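Local coordinates for protein copper induced nitroreductase D (Lactococcus lactis, PDB 2WQF) that binds FMN and acts as a copper-induced nitroreductase, an oxidoreductase involved in defence against oxidative stress, at residues D61-P66 against E159-E164; G46-L51 against G131-N136. All blocks are in the same frame, centred on the assembly; numbering follows the deposited sequence.

Contact 1 (D61-P66 against E159-E164); sequences DEIVAP and EAVAKE
The peptide that joins Ala160 to Val161 presents one flat face to Ile63, whose CD1 stands over that face, 3.8 Å from Ala160 O. This is a nearly antiparallel pair of helices on the outer layer of the FMN-binding nitroreductase fold, with local axes 10.1 Å apart and directed 168° from each other. No hydrogen bond crosses the gap; within 61-66 the contact rests on Ile63, while Leu59 and Glu67 of the same helix extend it to Val161 and Ala160. With chi1 at -63°, CG2 lies anti to the backbone N and comes down on the Ala160 methyl, Ile63 CG2 to Ala160 CB 3.6 Å. The extended CG1-CD1 arm carries on across the peptide to Glu164, and Ile63 CD1 lies 4.2 Å from Glu164 CB. Replacing Ile63 with an alanine would probably open a gap over the Ala160 peptide and leave the Ala160 methyl without its main neighbour here. Glu164 adds only aliphatic surface to the contact, since its carboxylate turns to a salt bridge with Lys58 on helix 53-73. Val161 also reaches the sheet, resting on Leu100 and Phe102 of strand 97-104. Its touch on Ile63 is looser, CG2 to CG2 at 4.3 Å.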
# COMPACT_ATOMS: atom_id res chain seq x y z
N ASP A 61 17.89 17.78 12.81
CA ASP A 61 18.76 18.31 13.85
C ASP A 61 17.99 18.81 15.05
O ASP A 61 18.44 18.65 16.19
CB ASP A 61 19.57 19.49 13.31
CG ASP A 61 20.82 19.05 12.57
OD1 ASP A 61 21.26 17.89 12.72
OD2 ASP A 61 21.35 19.90 11.85
N GLU A 62 16.83 19.41 14.81
CA GLU A 62 16.12 20.13 15.84
C GLU A 62 14.91 19.39 16.37
O GLU A 62 14.39 19.73 17.43
CB GLU A 62 15.70 21.51 15.31
CG GLU A 62 16.89 22.38 14.90
CD GLU A 62 16.50 23.83 14.69
OE1 GLU A 62 15.65 24.33 15.46
OE2 GLU A 62 17.05 24.46 13.77
N ILE A 63 14.46 18.37 15.64
CA ILE A 63 13.33 17.57 16.10
C ILE A 63 13.69 16.11 16.34
O ILE A 63 13.57 15.63 17.46
CB ILE A 63 12.11 17.69 15.13
CG1 ILE A 63 11.62 19.14 15.12
CG2 ILE A 63 10.98 16.75 15.53
CD1 ILE A 63 10.48 19.43 14.13
N VAL A 64 14.14 15.39 15.33
CA VAL A 64 14.33 13.95 15.52
C VAL A 64 15.44 13.65 16.54
O VAL A 64 15.24 12.86 17.45
CB VAL A 64 14.61 13.21 14.21
CG1 VAL A 64 14.76 11.73 14.48
CG2 VAL A 64 13.49 13.45 13.21
N ALA A 65 16.60 14.28 16.37
CA ALA A 65 17.73 14.02 17.27
C ALA A 65 17.39 14.30 18.74
O ALA A 65 17.57 13.42 19.60
CB ALA A 65 18.96 14.83 16.82
N PRO A 66 16.88 15.50 19.05
CA PRO A 66 16.54 15.76 20.46
C PRO A 66 15.43 14.85 21.01
O PRO A 66 15.52 14.43 22.16
CB PRO A 66 16.08 17.22 20.45
CG PRO A 66 16.67 17.81 19.21
CD PRO A 66 16.72 16.71 18.22
N GLU A 159 4.19 15.63 17.68
CA GLU A 159 3.86 16.94 18.26
C GLU A 159 4.75 18.05 17.71
O GLU A 159 4.27 19.13 17.35
CB GLU A 159 4.00 16.90 19.79
N ALA A 160 6.06 17.80 17.65
CA ALA A 160 7.02 18.83 17.27
C ALA A 160 6.86 19.18 15.79
O ALA A 160 7.01 20.33 15.38
CB ALA A 160 8.44 18.37 17.57
N VAL A 161 6.57 18.16 14.99
CA VAL A 161 6.37 18.37 13.57
C VAL A 161 5.10 19.19 13.35
O VAL A 161 5.10 20.14 12.57
CB VAL A 161 6.31 17.02 12.80
CG1 VAL A 161 5.74 17.21 11.39
CG2 VAL A 161 7.70 16.36 12.77
N ALA A 162 4.02 18.83 14.04
CA ALA A 162 2.74 19.54 13.87
C ALA A 162 2.86 21.01 14.27
O ALA A 162 2.26 21.87 13.65
CB ALA A 162 1.63 18.89 14.67
N LYS A 163 3.62 21.27 15.32
CA LYS A 163 3.81 22.64 15.79
C LYS A 163 4.68 23.45 14.83
O LYS A 163 4.34 24.57 14.45
CB LYS A 163 4.46 22.62 17.17
CG LYS A 163 4.83 24.00 17.69
CD LYS A 163 5.40 23.92 19.10
CE LYS A 163 5.83 25.28 19.61
NZ LYS A 163 6.45 25.20 20.96
N GLU A 164 5.82 22.89 14.44
CA GLU A 164 6.75 23.60 13.59
C GLU A 164 6.13 24.00 12.24
O GLU A 164 6.37 25.09 11.72
CB GLU A 164 8.00 22.75 13.37
CG GLU A 164 9.00 23.39 12.45
CD GLU A 164 9.52 24.70 12.99
OE1 GLU A 164 9.61 24.86 14.23
OE2 GLU A 164 9.83 25.58 12.16

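Contact 2 (G46-L51 against G131-N136); sequences GRLLIL and GIISVN
Ile133 drives its CD1 against Gly46, at 3.8 Å from CA, and this is the tight spot where helix 121-143 packs against the start of strand 46-52. The setting is the alpha+beta core of the nitroreductase fold, in which this long helix packs on the antiparallel sheet. At Gly46 the fit admits no side chain: a beta carbon in the usual place would come within 2.4 Å of Ile133 CD1. The same methyl also meets Leu48, CD1 to CD1 at 4.0 Å, the two side chains lying alongside each other, pointing opposite ways. Phe101 of strand 97-104 touches both Ile133 and Leu48. Ile133 gets there with CG1 set between its backbone N and carbonyl carbon, chi1 63°, and the rest of the chain extended.

Beyond Leu48 the packing slackens, because strand and helix diverge and the later strand residues do not touch 131-136. That looser side is still buried: Ile27, Ile30 and Val34 of helix 23-35 line Leu48 and Ile50, and a strand of the second subunit pairs in parallel with 48-51. The flavin is close by, touching Ile132. Arg47 points away from the helix and forms a salt bridge with Asp104, while its NH1 bonds back to Gly46 O at 2.8 Å, coming from above the carbonyl plane, 57° out of it.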
# COMPACT_ATOMS: atom_id res chain seq x y z
N GLY A 46 -4.79 10.50 2.65
CA GLY A 46 -3.36 10.77 2.78
C GLY A 46 -3.07 12.27 2.77
O GLY A 46 -3.69 13.03 2.01
N ARG A 47 -2.13 12.69 3.61
CA ARG A 47 -1.68 14.07 3.66
C ARG A 47 -0.15 14.04 3.67
O ARG A 47 0.43 13.17 4.32
CB ARG A 47 -2.15 14.77 4.93
CG ARG A 47 -3.68 14.72 5.17
CD ARG A 47 -4.44 15.67 4.22
NE ARG A 47 -5.89 15.59 4.40
CZ ARG A 47 -6.71 14.84 3.66
NH1 ARG A 47 -6.25 14.10 2.66
NH2 ARG A 47 -8.01 14.85 3.93
N LEU A 48 0.50 14.97 2.97
CA LEU A 48 1.96 14.99 2.91
C LEU A 48 2.51 16.34 3.34
O LEU A 48 1.98 17.40 2.97
CB LEU A 48 2.46 14.74 1.50
CG LEU A 48 2.52 13.30 1.01
CD1 LEU A 48 1.16 12.64 0.94
CD2 LEU A 48 3.18 13.29 -0.37
N LEU A 49 3.59 16.27 4.11
CA LEU A 49 4.47 17.39 4.35
C LEU A 49 5.81 17.07 3.69
O LEU A 49 6.46 16.08 4.05
CB LEU A 49 4.64 17.62 5.84
CG LEU A 49 5.64 18.69 6.25
CD1 LEU A 49 5.21 20.07 5.74
CD2 LEU A 49 5.79 18.68 7.78
N ILE A 50 6.20 17.87 2.70
CA ILE A 50 7.42 17.64 1.92
C ILE A 50 8.45 18.69 2.32
O ILE A 50 8.22 19.88 2.11
CB ILE A 50 7.14 17.74 0.42
CG1 ILE A 50 6.07 16.72 0.01
CG2 ILE A 50 8.41 17.56 -0.40
CD1 ILE A 50 5.44 16.99 -1.38
N LEU A 51 9.54 18.23 2.93
CA LEU A 51 10.57 19.12 3.44
C LEU A 51 11.86 18.99 2.65
O LEU A 51 12.35 17.88 2.43
CB LEU A 51 10.87 18.77 4.90
CG LEU A 51 9.67 18.77 5.86
CD1 LEU A 51 10.18 18.44 7.24
CD2 LEU A 51 8.91 20.10 5.84
N GLY A 131 0.19 2.88 3.22
CA GLY A 131 1.18 2.03 2.57
C GLY A 131 1.19 2.26 1.06
O GLY A 131 2.24 2.41 0.45
N ILE A 132 -0.01 2.31 0.49
CA ILE A 132 -0.20 2.49 -0.94
C ILE A 132 0.48 3.77 -1.43
O ILE A 132 1.30 3.75 -2.37
CB ILE A 132 -1.70 2.50 -1.28
CG1 ILE A 132 -2.28 1.08 -1.13
CG2 ILE A 132 -1.98 3.04 -2.67
CD1 ILE A 132 -3.81 1.05 -1.08
N ILE A 133 0.18 4.91 -0.81
CA ILE A 133 0.73 6.16 -1.33
C ILE A 133 2.24 6.26 -1.05
O ILE A 133 2.98 6.81 -1.86
CB ILE A 133 -0.02 7.43 -0.85
CG1 ILE A 133 0.05 7.62 0.66
CG2 ILE A 133 -1.48 7.38 -1.36
CD1 ILE A 133 -0.50 8.98 1.10
N SER A 134 2.69 5.66 0.05
CA SER A 134 4.11 5.68 0.39
C SER A 134 4.94 4.96 -0.68
O SER A 134 5.97 5.49 -1.13
CB SER A 134 4.37 5.06 1.77
OG SER A 134 3.74 5.80 2.78
N VAL A 135 4.51 3.76 -1.10
CA VAL A 135 5.29 2.99 -2.07
C VAL A 135 5.14 3.55 -3.47
O VAL A 135 6.07 3.48 -4.26
CB VAL A 135 5.02 1.45 -2.05
CG1 VAL A 135 5.30 0.89 -0.68
CG2 VAL A 135 3.59 1.11 -2.51
N ASN A 136 3.97 4.13 -3.78
CA ASN A 136 3.82 4.72 -5.09
C ASN A 136 4.76 5.93 -5.25
O ASN A 136 5.36 6.12 -6.31
CB ASN A 136 2.34 5.08 -5.42
CG ASN A 136 1.55 3.88 -5.92
OD1 ASN A 136 2.14 2.87 -6.31
ND2 ASN A 136 0.23 3.98 -5.88

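Overall arrangement
Going from the N terminus, strand 46-52 supplies the first half of contact 2 and runs straight into helix 53-73, which supplies the first half of contact 1. Much later, helix 121-143 returns to Gly46-Leu51 and closes contact 2 over 79 intervening residues; helix 158-164 then closes contact 1 over 92. The segments alternate along the chain, so the two closures cross. Their centres lie about 19 Å apart, yet they meet where Val161 CG1 rests 3.9 Å from Leu49 CD2. Contact 2 ties the long helix to the sheet core near the flavin, while contact 1 joins two peripheral helices on the Leu49 side of strand 46-52.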